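Local structure of DUF115 domain-containing protein (Magnetospirillum magneticum AMB-1, 5MU5) at residues D165-P168 / L169-R173; G60-K63 / R64-M68; E535-H538 / D539-R543. The protein probably transfers sugar to flagellin as a Maf-family glycosyltransferase and is involved in forming the bacterial flagellum. All coordinates share one frame; numbering follows the deposited sequence.

All three contacts illustrate one principle: a helix is tied to itself by side chains three or four residues apart, while its other faces meet the rest of the fold. Along the chain contact 2 (helix 61-71) comes first, then contact 1 (helix 166-171) and, much later, contact 3 (helix 534-541). Contacts 1 and 2 lie within the Maf N-terminal domain range, their centres about 23 Å apart, and both pack against helix 134-142 without touching each other. Contact 3 is remote, its centre about 47 Å from that of contact 1 and about 64 Å from that of contact 2. The first two thus border one shared helix, while the third belongs to a separate region.

Contact 1 (D165-P168 / L169-R173)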
loop_
_atom_site.group_PDB
_atom_site.type_symbol
_atom_site.label_atom_id
_atom_site.label_comp_id
_atom_site.label_asym_id
_atom_site.label_seq_id
_atom_site.Cartn_x
_atom_site.Cartn_y
_atom_site.Cartn_z
ATOM N N ASP A 165 23.205 -24.470 -11.537
ATOM C CA ASP A 165 23.952 -24.501 -10.299
ATOM C C ASP A 165 23.149 -23.674 -9.283
ATOM O O ASP A 165 23.352 -22.478 -9.131
ATOM C CB ASP A 165 25.362 -23.931 -10.489
ATOM C CG ASP A 165 26.284 -24.263 -9.323
ATOM O OD1 ASP A 165 25.785 -24.661 -8.247
ATOM O OD2 ASP A 165 27.514 -24.129 -9.483
ATOM N N TRP A 166 22.230 -24.334 -8.591
ATOM C CA TRP A 166 21.314 -23.664 -7.687
ATOM C C TRP A 166 21.853 -23.170 -6.346
ATOM O O TRP A 166 21.281 -22.254 -5.749
ATOM C CB TRP A 166 20.151 -24.593 -7.401
ATOM C CG TRP A 166 19.115 -24.599 -8.435
ATOM C CD1 TRP A 166 18.825 -25.605 -9.307
ATOM C CD2 TRP A 166 18.189 -23.553 -8.696
ATOM N NE1 TRP A 166 17.763 -25.251 -10.089
ATOM C CE2 TRP A 166 17.356 -23.988 -9.746
ATOM C CE3 TRP A 166 17.982 -22.282 -8.146
ATOM C CZ2 TRP A 166 16.315 -23.193 -10.266
ATOM C CZ3 TRP A 166 16.956 -21.482 -8.659
ATOM C CH2 TRP A 166 16.132 -21.942 -9.710
ATOM N N ARG A 167 22.912 -23.781 -5.849
ATOM C CA ARG A 167 23.416 -23.439 -4.529
ATOM C C ARG A 167 23.819 -21.972 -4.362
ATOM O O ARG A 167 23.433 -21.368 -3.388
ATOM C CB ARG A 167 24.546 -24.378 -4.056
ATOM C CG ARG A 167 25.110 -23.943 -2.700
ATOM C CD ARG A 167 25.931 -24.986 -1.976
ATOM N NE ARG A 167 25.100 -25.983 -1.308
ATOM C CZ ARG A 167 24.557 -25.844 -0.097
ATOM N NH1 ARG A 167 24.713 -24.734 0.612
ATOM N NH2 ARG A 167 23.827 -26.825 0.405
ATOM N N PRO A 168 24.602 -21.409 -5.296
ATOM C CA PRO A 168 24.955 -20.000 -5.143
ATOM C C PRO A 168 23.715 -19.095 -5.141
ATOM O O PRO A 168 23.700 -18.097 -4.441
ATOM C CB PRO A 168 25.831 -19.728 -6.365
ATOM C CG PRO A 168 26.391 -21.062 -6.742
ATOM C CD PRO A 168 25.252 -22.005 -6.481
ATOM N N LEU A 169 22.670 -19.464 -5.876
ATOM C CA LEU A 169 21.422 -18.702 -5.842
ATOM C C LEU A 169 20.719 -18.839 -4.502
ATOM O O LEU A 169 20.391 -17.842 -3.855
ATOM C CB LEU A 169 20.481 -19.166 -6.949
ATOM C CG LEU A 169 20.963 -18.830 -8.352
ATOM C CD1 LEU A 169 20.072 -19.458 -9.412
ATOM C CD2 LEU A 169 20.971 -17.323 -8.497
ATOM N N LEU A 170 20.497 -20.080 -4.080
ATOM C CA LEU A 170 19.827 -20.343 -2.811
ATOM C C LEU A 170 20.581 -19.769 -1.622
ATOM O O LEU A 170 19.972 -19.347 -0.647
ATOM C CB LEU A 170 19.624 -21.841 -2.635
ATOM C CG LEU A 170 18.555 -22.389 -3.566
ATOM C CD1 LEU A 170 18.759 -23.869 -3.817
ATOM C CD2 LEU A 170 17.179 -22.095 -2.984
ATOM N N GLU A 171 21.907 -19.758 -1.722
ATOM C CA GLU A 171 22.768 -19.205 -0.684
ATOM C C GLU A 171 22.427 -17.746 -0.345
ATOM O O GLU A 171 22.656 -17.320 0.770
ATOM C CB GLU A 171 24.240 -19.314 -1.113
ATOM C CG GLU A 171 25.230 -19.268 0.032
ATOM C CD GLU A 171 24.972 -20.368 1.048
ATOM O OE1 GLU A 171 24.762 -21.537 0.647
ATOM O OE2 GLU A 171 24.967 -20.057 2.247
ATOM N N THR A 172 21.880 -16.991 -1.306
ATOM C CA THR A 172 21.455 -15.586 -1.073
ATOM C C THR A 172 20.278 -15.449 -0.110
ATOM O O THR A 172 20.022 -14.354 0.401
ATOM C CB THR A 172 21.073 -14.874 -2.388
ATOM O OG1 THR A 172 19.993 -15.558 -3.039
ATOM C CG2 THR A 172 22.270 -14.815 -3.350
ATOM N N ARG A 173 19.553 -16.541 0.128
ATOM C CA ARG A 173 18.455 -16.559 1.096
ATOM C C ARG A 173 18.907 -16.737 2.521
ATOM O O ARG A 173 18.100 -16.568 3.426
ATOM C CB ARG A 173 17.494 -17.709 0.801
ATOM C CG ARG A 173 16.720 -17.513 -0.476
ATOM C CD ARG A 173 15.946 -18.752 -0.806
ATOM N NE ARG A 173 15.001 -19.079 0.249
ATOM C CZ ARG A 173 13.758 -18.631 0.318
ATOM N NH1 ARG A 173 13.278 -17.812 -0.601
ATOM N NH2 ARG A 173 12.990 -19.013 1.314
#
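Trp-166 packs against Leu-169 and Leu-170, the residues three and four places further along the same helix. Its side chain can be followed outward. CB lies 3.9 Å from CD1 of Leu-170. Beyond CB the indole swings toward Leu-169, whose CD1 sits 3.7 Å from CE3 and is almost as near CZ3, so a single methyl meets these two atoms of the six-membered ring at a slant while the two side chains cross obliquely. At the far end of the five-membered ring, NE1 is bonded to Ser-160, which satisfies a buried polar atom, and the ring of Phe-19 meets the indole edge-to-face. Leu-169 has CG anti to its carbonyl carbon (chi1 -68°), which helps bring CD1 to the indole; CB of Leu-169 rests 3.4 Å from Trp-166 O.

The more exposed side of the turn is ionic. Arg-167 and Glu-171 run side by side in the same direction, with their flat ends 26° apart, and form a salt bridge between NH1 and OE1 at 3.2 Å. The hydrogen bond within it is weak, bent to 125° at the proton. Each charge has a stronger partner outside the pair: Glu-21 for NH2 of Arg-167, Arg-174 for OE2 of Glu-171. Beneath them runs the backbone bond from Glu-171 N to Arg-167 O, at 2.8 Å.

Leu-170 faces helix 9-22, and Leu-169 faces helix 134-142. This is the second of two helices in the beta-alpha-beta crossover between the parallel neighbours 146-150 and 180-183 of a four-stranded sheet.

Contact 2 (G60-K63 / R64-M68); sequences GGRK and RIEDM
Arg-62 reaches across one helical turn to Glu-66, and the two flat ends stand almost upright against each other, with guanidinium and carboxylate planes 76° apart. The arginine offers its edge: OE2 of Glu-66 lies in the guanidinium plane and accepts a hydrogen bond from NE of Arg-62, 3.0 Å away, with an N-H...O angle of 172°. The glutamate is approached differently, for NE comes to OE2 from above the carboxylate plane. One straight bond therefore carries this salt bridge, while NH2 of Arg-62 stays 3.6 Å from OE2 of Glu-66. With chi1 at 174°, CG of Arg-62 turns away from the backbone N and the extended chain brings NE level with the carboxylate. A leucine in place of Arg-62 would probably leave OE2 of Glu-66 without its ionic mate and let the carboxylate turn more freely.

Lys-63 and Asp-67 repeat the spacing with another outcome. Their side chains cross, but the lysine is fully extended and passes the acid by: OD2 of Asp-67 is 3.5 Å from CG of Lys-63, whereas NZ of Lys-63 is 5.3 Å from that oxygen. The aliphatic part of the lysine chain, not its ammonium, lies beside the carboxylate.

Backbone bonds from Arg-64, Ile-65, Glu-66 and Asp-67 back to Gly-60 through Lys-63 open the helix, with Gly-60 at the N-cap and its N bonded to Asp-44. A long, weak ion pair joins Arg-62 NH1 to Asp-46. On the inner side Ile-65 meets Tyr-57 and Tyr-133, and helix 61-71 rests on helix 134-142 through Ile-65 on Gln-134 and Glu-66 on Ile-137.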
loop_
_atom_site.group_PDB
_atom_site.type_symbol
_atom_site.label_atom_id
_atom_site.label_comp_id
_atom_site.label_asym_id
_atom_site.label_seq_id
_atom_site.Cartn_x
_atom_site.Cartn_y
_atom_site.Cartn_z
ATOM N N GLY A 60 18.801 -26.277 -31.473
ATOM C CA GLY A 60 19.271 -24.894 -31.402
ATOM C C GLY A 60 18.500 -23.989 -30.437
ATOM O O GLY A 60 18.678 -22.782 -30.463
ATOM N N GLY A 61 17.643 -24.556 -29.593
ATOM C CA GLY A 61 16.868 -23.761 -28.642
ATOM C C GLY A 61 17.727 -23.176 -27.532
ATOM O O GLY A 61 17.538 -22.032 -27.120
ATOM N N ARG A 62 18.671 -23.974 -27.047
ATOM C CA ARG A 62 19.602 -23.535 -26.033
ATOM C C ARG A 62 20.393 -22.341 -26.540
ATOM O O ARG A 62 20.447 -21.301 -25.892
ATOM C CB ARG A 62 20.563 -24.656 -25.645
ATOM C CG ARG A 62 21.647 -24.190 -24.693
ATOM C CD ARG A 62 22.567 -25.306 -24.262
ATOM N NE ARG A 62 23.398 -24.864 -23.157
ATOM C CZ ARG A 62 24.149 -25.659 -22.410
ATOM N NH1 ARG A 62 24.200 -26.971 -22.643
ATOM N NH2 ARG A 62 24.857 -25.134 -21.420
ATOM N N LYS A 63 21.012 -22.498 -27.699
ATOM C CA LYS A 63 21.785 -21.421 -28.296
ATOM C C LYS A 63 20.949 -20.156 -28.478
ATOM O O LYS A 63 21.443 -19.070 -28.257
ATOM C CB LYS A 63 22.338 -21.869 -29.646
ATOM C CG LYS A 63 23.185 -20.831 -30.358
ATOM C CD LYS A 63 23.643 -21.396 -31.687
ATOM C CE LYS A 63 24.504 -20.416 -32.459
ATOM N NZ LYS A 63 24.973 -21.055 -33.717
ATOM N N ARG A 64 19.694 -20.304 -28.889
ATOM C CA ARG A 64 18.812 -19.163 -29.105
ATOM C C ARG A 64 18.560 -18.396 -27.799
ATOM O O ARG A 64 18.725 -17.177 -27.743
ATOM C CB ARG A 64 17.486 -19.626 -29.729
ATOM C CG ARG A 64 16.450 -18.521 -29.957
ATOM C CD ARG A 64 15.236 -18.986 -30.771
ATOM N NE ARG A 64 14.648 -17.866 -31.533
ATOM C CZ ARG A 64 14.671 -17.710 -32.869
ATOM N NH1 ARG A 64 15.207 -18.625 -33.679
ATOM N NH2 ARG A 64 14.118 -16.630 -33.415
ATOM N N ILE A 65 18.196 -19.124 -26.745
ATOM C CA ILE A 65 17.891 -18.504 -25.466
ATOM C C ILE A 65 19.143 -17.856 -24.860
ATOM O O ILE A 65 19.068 -16.762 -24.278
ATOM C CB ILE A 65 17.208 -19.500 -24.474
ATOM C CG1 ILE A 65 16.483 -18.749 -23.372
ATOM C CG2 ILE A 65 18.183 -20.460 -23.809
ATOM C CD1 ILE A 65 15.386 -17.837 -23.888
ATOM N N GLU A 66 20.290 -18.510 -25.022
ATOM C CA GLU A 66 21.540 -17.976 -24.493
ATOM C C GLU A 66 21.968 -16.721 -25.232
ATOM O O GLU A 66 22.505 -15.802 -24.617
ATOM C CB GLU A 66 22.649 -19.032 -24.509
ATOM C CG GLU A 66 22.507 -20.079 -23.398
ATOM C CD GLU A 66 23.618 -21.126 -23.398
ATOM O OE1 GLU A 66 24.433 -21.153 -24.341
ATOM O OE2 GLU A 66 23.679 -21.932 -22.453
ATOM N N ASP A 67 21.725 -16.684 -26.545
ATOM C CA ASP A 67 22.059 -15.518 -27.362
ATOM C C ASP A 67 21.167 -14.335 -27.013
ATOM O O ASP A 67 21.613 -13.187 -27.039
ATOM C CB ASP A 67 21.965 -15.831 -28.881
ATOM C CG ASP A 67 23.134 -16.701 -29.392
ATOM O OD1 ASP A 67 24.168 -16.804 -28.692
ATOM O OD2 ASP A 67 23.020 -17.295 -30.492
ATOM N N MET A 68 19.902 -14.606 -26.710
ATOM C CA MET A 68 18.987 -13.546 -26.300
ATOM C C MET A 68 19.436 -12.916 -24.994
ATOM O O MET A 68 19.365 -11.703 -24.860
ATOM C CB MET A 68 17.565 -14.056 -26.159
ATOM C CG MET A 68 16.931 -14.345 -27.496
ATOM S SD MET A 68 15.282 -15.053 -27.349
ATOM C CE MET A 68 14.399 -13.729 -26.508
#

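Contact 3 (E535-H538 / D539-R543)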
loop_
_atom_site.group_PDB
_atom_site.type_symbol
_atom_site.label_atom_id
_atom_site.label_comp_id
_atom_site.label_asym_id
_atom_site.label_seq_id
_atom_site.Cartn_x
_atom_site.Cartn_y
_atom_site.Cartn_z
ATOM N N GLU A 535 -4.925 8.652 31.471
ATOM C CA GLU A 535 -4.232 7.406 31.774
ATOM C C GLU A 535 -3.777 6.787 30.457
ATOM O O GLU A 535 -2.620 6.388 30.308
ATOM C CB GLU A 535 -5.135 6.398 32.513
ATOM C CG GLU A 535 -5.561 6.770 33.932
ATOM C CD GLU A 535 -6.736 7.744 34.010
ATOM O OE1 GLU A 535 -7.353 8.085 32.973
ATOM O OE2 GLU A 535 -7.052 8.172 35.141
ATOM N N LEU A 536 -4.695 6.724 29.494
ATOM C CA LEU A 536 -4.382 6.125 28.208
ATOM C C LEU A 536 -3.286 6.906 27.513
ATOM O O LEU A 536 -2.306 6.324 27.044
ATOM C CB LEU A 536 -5.612 6.049 27.310
ATOM C CG LEU A 536 -5.326 5.424 25.950
ATOM C CD1 LEU A 536 -4.593 4.090 26.082
ATOM C CD2 LEU A 536 -6.630 5.274 25.171
ATOM N N PHE A 537 -3.434 8.223 27.467
ATOM C CA PHE A 537 -2.408 9.034 26.853
ATOM C C PHE A 537 -1.016 8.752 27.439
ATOM O O PHE A 537 -0.072 8.525 26.697
ATOM C CB PHE A 537 -2.739 10.526 26.939
ATOM C CG PHE A 537 -1.604 11.404 26.525
ATOM C CD1 PHE A 537 -1.351 11.652 25.182
ATOM C CD2 PHE A 537 -0.750 11.948 27.483
ATOM C CE1 PHE A 537 -0.277 12.438 24.800
ATOM C CE2 PHE A 537 0.324 12.735 27.107
ATOM C CZ PHE A 537 0.561 12.980 25.761
ATOM N N HIS A 538 -0.891 8.779 28.758
ATOM C CA HIS A 538 0.409 8.597 29.394
ATOM C C HIS A 538 0.962 7.199 29.195
ATOM O O HIS A 538 2.160 7.030 28.991
ATOM C CB HIS A 538 0.359 8.930 30.885
ATOM C CG HIS A 538 0.198 10.386 31.158
ATOM N ND1 HIS A 538 1.115 11.323 30.733
ATOM C CD2 HIS A 538 -0.767 11.071 31.816
ATOM C CE1 HIS A 538 0.721 12.525 31.120
ATOM N NE2 HIS A 538 -0.418 12.400 31.777
ATOM N N ASP A 539 0.090 6.204 29.271
ATOM C CA ASP A 539 0.481 4.832 29.013
ATOM C C ASP A 539 1.157 4.728 27.649
ATOM O O ASP A 539 2.245 4.163 27.537
ATOM C CB ASP A 539 -0.737 3.913 29.054
ATOM C CG ASP A 539 -0.381 2.479 28.755
ATOM O OD1 ASP A 539 0.412 1.885 29.522
ATOM O OD2 ASP A 539 -0.887 1.951 27.747
ATOM N N ARG A 540 0.522 5.288 26.616
ATOM C CA ARG A 540 1.083 5.262 25.264
ATOM C C ARG A 540 2.303 6.186 25.102
ATOM O O ARG A 540 3.366 5.733 24.710
ATOM C CB ARG A 540 0.010 5.610 24.224
ATOM C CG ARG A 540 -1.218 4.686 24.182
ATOM C CD ARG A 540 -0.895 3.295 23.648
ATOM N NE ARG A 540 -0.168 2.504 24.633
ATOM C CZ ARG A 540 0.443 1.349 24.387
ATOM N NH1 ARG A 540 0.425 0.809 23.172
ATOM N NH2 ARG A 540 1.079 0.733 25.378
ATOM N N TRP A 541 2.163 7.466 25.423
ATOM C CA TRP A 541 3.243 8.449 25.217
ATOM C C TRP A 541 4.551 8.224 25.985
ATOM O O TRP A 541 5.635 8.324 25.404
ATOM C CB TRP A 541 2.743 9.841 25.556
ATOM C CG TRP A 541 3.675 10.926 25.171
ATOM C CD1 TRP A 541 4.388 11.720 26.003
ATOM C CD2 TRP A 541 3.986 11.354 23.841
ATOM N NE1 TRP A 541 5.126 12.632 25.279
ATOM C CE2 TRP A 541 4.896 12.424 23.948
ATOM C CE3 TRP A 541 3.561 10.955 22.574
ATOM C CZ2 TRP A 541 5.410 13.084 22.842
ATOM C CZ3 TRP A 541 4.058 11.611 21.473
ATOM C CH2 TRP A 541 4.980 12.670 21.613
ATOM N N ASP A 542 4.446 7.917 27.275
ATOM C CA ASP A 542 5.605 7.834 28.169
ATOM C C ASP A 542 6.439 6.556 28.058
ATOM O O ASP A 542 7.482 6.464 28.700
ATOM C CB ASP A 542 5.170 7.970 29.647
ATOM C CG ASP A 542 4.473 9.286 29.947
ATOM O OD1 ASP A 542 4.710 10.279 29.225
ATOM O OD2 ASP A 542 3.692 9.338 30.921
ATOM N N ARG A 543 6.011 5.581 27.264
ATOM C CA ARG A 543 6.690 4.284 27.245
ATOM C C ARG A 543 7.991 4.236 26.439
ATOM O O ARG A 543 8.698 3.220 26.453
ATOM C CB ARG A 543 5.736 3.205 26.760
ATOM C CG ARG A 543 5.509 3.168 25.257
ATOM C CD ARG A 543 4.469 2.121 24.951
ATOM N NE ARG A 543 4.379 1.750 23.537
ATOM C CZ ARG A 543 3.755 2.454 22.591
ATOM N NH1 ARG A 543 3.202 3.635 22.843
ATOM N NH2 ARG A 543 3.710 1.973 21.371
#
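Phe-537 and Trp-541 form an offset, near-parallel aromatic pair along one side of helix 534-541, a classic i to i+4 contact of an alpha-helix. The planes are 14° apart, yet displaced so that little of one ring lies over the other: the phenyl and the five-membered ring have centroids 5.1 Å apart. What lies over the phenyl face is CB of Trp-541, a CH-pi contact 4.1 Å from the ring centroid, while CZ of Phe-537 lies over the indole face. Both side chains point the same way, each with CG opposite its backbone N (chi1 170° for the phenylalanine), and Tyr-253 of helix 242-257 meets both rings edge-to-face.

Purely aliphatic contact is slight: CD1 of Leu-536 touches CG of Arg-540 at 3.9 Å.

Among the hydrogen bonds, the backbone supplies four successive helical ones, from Asp-539 N to Glu-535 O through Asp-542 N to His-538 O. A weak one joins the side chains of His-538 and Asp-542, ND1 to OD2 at 3.3 Å, with the N-H...O angle only 123°.

Charged groups gather around Arg-540 and Arg-543. Arg-540 makes a salt bridge with OD2 of Asp-539, its NE and NH2 hydrogen bonds both weak, and its NH1 bonds to Ser-379 O. Arg-543 NH1 is shared between Leu-377 O and Arg-540 O, the latter 2.8 Å away, and hangs 3.8 Å above the centre of the Arg-540 guanidinium.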